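Local atomic coordinates of uncharacterized conserved protein of COG5135 (Nostoc punctiforme, PDB entry 2I51), a protein that binds flavin mononucleotide and is probably an oxidoreductase related to pyridoxamine 5'-phosphate oxidase, its exact reaction being uncharacterised. Residues A[6-11]-A[51-56]. Sequence-based numbering, arbitrary orientation.
With EDO (1,2-ethanediol), chain H.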
loop_
_atom_site.group_PDB
_atom_site.type_symbol
_atom_site.label_atom_id
_atom_site.label_comp_id
_atom_site.label_asym_id
_atom_site.label_seq_id
_atom_site.Cartn_x
_atom_site.Cartn_y
_atom_site.Cartn_z
ATOM N N PRO A 6 -11.284 -19.469 -5.549
ATOM C CA PRO A 6 -12.453 -18.935 -6.236
ATOM C C PRO A 6 -12.345 -17.496 -6.702
ATOM O O PRO A 6 -13.189 -17.038 -7.455
ATOM C CB PRO A 6 -13.554 -19.067 -5.167
ATOM C CG PRO A 6 -12.850 -19.057 -3.892
ATOM C CD PRO A 6 -11.610 -19.856 -4.162
ATOM N N TRP A 7 -11.315 -16.795 -6.257
ATOM C CA TRP A 7 -11.029 -15.429 -6.660
ATOM C C TRP A 7 -10.016 -15.368 -7.792
ATOM O O TRP A 7 -9.708 -14.272 -8.289
ATOM C CB TRP A 7 -10.524 -14.556 -5.478
ATOM C CG TRP A 7 -9.527 -15.260 -4.589
ATOM C CD1 TRP A 7 -9.803 -15.879 -3.424
ATOM C CD2 TRP A 7 -8.118 -15.460 -4.828
ATOM N NE1 TRP A 7 -8.681 -16.445 -2.916
ATOM C CE2 TRP A 7 -7.622 -16.219 -3.741
ATOM C CE3 TRP A 7 -7.225 -15.052 -5.822
ATOM C CZ2 TRP A 7 -6.270 -16.579 -3.639
ATOM C CZ3 TRP A 7 -5.902 -15.426 -5.743
ATOM C CH2 TRP A 7 -5.433 -16.202 -4.649
ATOM N N ARG A 8 -9.540 -16.527 -8.255
ATOM C CA ARG A 8 -8.541 -16.520 -9.312
ATOM C C ARG A 8 -9.095 -15.994 -10.637
ATOM O O ARG A 8 -8.385 -15.275 -11.357
ATOM C CB ARG A 8 -7.901 -17.890 -9.510
ATOM C CG ARG A 8 -6.946 -18.265 -8.410
ATOM C CD ARG A 8 -5.638 -17.600 -8.520
ATOM N NE ARG A 8 -4.823 -17.899 -9.710
ATOM C CZ ARG A 8 -3.945 -18.897 -9.782
ATOM N NH1 ARG A 8 -3.805 -19.758 -8.787
ATOM N NH2 ARG A 8 -3.177 -19.043 -10.854
ATOM N N GLY A 9 -10.331 -16.323 -10.958
ATOM C CA GLY A 9 -10.933 -15.782 -12.153
ATOM C C GLY A 9 -11.065 -14.278 -12.132
ATOM O O GLY A 9 -10.815 -13.603 -13.147
ATOM N N ALA A 10 -11.406 -13.735 -10.963
ATOM C CA ALA A 10 -11.541 -12.285 -10.794
ATOM C C ALA A 10 -10.201 -11.617 -11.053
ATOM O O ALA A 10 -10.101 -10.555 -11.739
ATOM C CB ALA A 10 -12.089 -11.931 -9.385
ATOM N N ILE A 11 -9.136 -12.173 -10.477
ATOM C CA ILE A 11 -7.800 -11.644 -10.699
ATOM C C ILE A 11 -7.416 -11.706 -12.181
ATOM O O ILE A 11 -6.854 -10.774 -12.733
ATOM C CB ILE A 11 -6.712 -12.406 -9.850
ATOM C CG1 ILE A 11 -6.827 -11.891 -8.399
ATOM C CG2 ILE A 11 -5.266 -12.183 -10.405
ATOM C CD1 ILE A 11 -6.268 -10.512 -8.180
ATOM N N ASP A 51 0.806 -24.455 -10.126
ATOM C CA ASP A 51 0.069 -25.396 -9.345
ATOM C C ASP A 51 -0.253 -24.980 -7.924
ATOM O O ASP A 51 -0.573 -25.820 -7.069
ATOM C CB ASP A 51 0.749 -26.764 -9.357
ATOM C CG ASP A 51 -0.036 -27.754 -10.181
ATOM O OD1 ASP A 51 -0.332 -27.440 -11.370
ATOM O OD2 ASP A 51 -0.403 -28.803 -9.611
ATOM N N THR A 52 -0.235 -23.666 -7.672
ATOM C CA THR A 52 -0.623 -23.150 -6.380
ATOM C C THR A 52 -1.414 -21.857 -6.589
ATOM O O THR A 52 -1.504 -21.343 -7.722
ATOM C CB THR A 52 0.571 -22.772 -5.506
ATOM O OG1 THR A 52 1.104 -21.530 -5.919
ATOM C CG2 THR A 52 1.712 -23.875 -5.534
ATOM N N ASN A 53 -1.940 -21.338 -5.483
ATOM C CA ASN A 53 -2.575 -20.014 -5.414
ATOM C C ASN A 53 -1.658 -18.957 -4.756
ATOM O O ASN A 53 -2.101 -17.849 -4.387
ATOM C CB ASN A 53 -3.904 -20.097 -4.669
ATOM C CG ASN A 53 -4.906 -20.942 -5.386
ATOM O OD1 ASN A 53 -5.310 -20.630 -6.501
ATOM N ND2 ASN A 53 -5.272 -22.088 -4.779
ATOM N N GLN A 54 -0.366 -19.245 -4.684
ATOM C CA GLN A 54 0.610 -18.301 -4.139
ATOM C C GLN A 54 1.062 -17.301 -5.162
ATOM O O GLN A 54 1.358 -17.620 -6.302
ATOM C CB GLN A 54 1.801 -19.022 -3.570
ATOM C CG GLN A 54 1.373 -19.977 -2.477
ATOM C CD GLN A 54 2.426 -20.162 -1.392
ATOM O OE1 GLN A 54 2.854 -19.205 -0.796
ATOM N NE2 GLN A 54 2.737 -21.397 -1.061
ATOM N N LEU A 55 1.159 -16.055 -4.731
ATOM C CA LEU A 55 1.718 -14.973 -5.579
ATOM C C LEU A 55 3.222 -14.851 -5.383
ATOM O O LEU A 55 3.693 -14.944 -4.228
ATOM C CB LEU A 55 1.089 -13.623 -5.183
ATOM C CG LEU A 55 -0.409 -13.457 -5.409
ATOM C CD1 LEU A 55 -1.310 -14.220 -4.376
ATOM C CD2 LEU A 55 -0.701 -11.951 -5.304
ATOM N N ARG A 56 3.939 -14.619 -6.484
ATOM C CA ARG A 56 5.403 -14.482 -6.516
ATOM C C ARG A 56 5.842 -13.048 -6.595
ATOM O O ARG A 56 5.326 -12.251 -7.393
ATOM C CB ARG A 56 5.994 -15.203 -7.747
ATOM C CG ARG A 56 5.703 -16.620 -7.846
ATOM C CD ARG A 56 6.585 -17.282 -8.916
ATOM N NE ARG A 56 6.426 -16.677 -10.226
ATOM C CZ ARG A 56 7.161 -16.961 -11.296
ATOM N NH1 ARG A 56 8.123 -17.906 -11.270
ATOM N NH2 ARG A 56 6.958 -16.283 -12.419
HETATM C C1 EDO H . -5.056 -24.511 -0.430
HETATM O O1 EDO H . -3.933 -24.583 0.460
HETATM C C2 EDO H . -4.597 -24.631 -1.874
HETATM O O2 EDO H . -4.026 -23.397 -2.325
HETATM O O HOH W 1 -1.063 -21.058 -10.591
#
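The guanidinium of R8 meets the 51-56 segment with its edge: the amide oxygen of N53 and a water lie close to its plane, the T52 carbonyl oxygen is tilted out of it, and the amide plane of N53 stands almost perpendicular (87°). The ring of W7 also comes edge-on, CH2 reaching the backbone O of N53 at 3.7 Å; that oxygen is buried without a hydrogen-bond partner. One nitrogen, R8 NH1, donates twice, to T52 O at 3.0 Å and to N53 OD1 at 2.9 Å, both bonds bent, with N-H...O angles of 139° and 145°. Bends at chi2 and chi3 turn the R8 chain so that NH1 reaches both oxygens. Water 1 accepts from R8 NH2 and donates to T52 O, so that carbonyl is gripped twice. In this FMN-binding split-barrel family, the contact fastens the start of helix 8-17 to the turn leading into barrel strand 55-60. F48 makes a cation-pi contact with R8, and the rings of Y180 and W188 meet W7 edge-to-face. A5 N also donates to N53 OD1, while N53 ND2 donates to S3 O and, at 3.0 Å, to O2 of a 1,2-ethanediol, probably from the crystallisation liquor. T52 OG1 accepts from Q54 N, an ST turn, and also bonds L49 O.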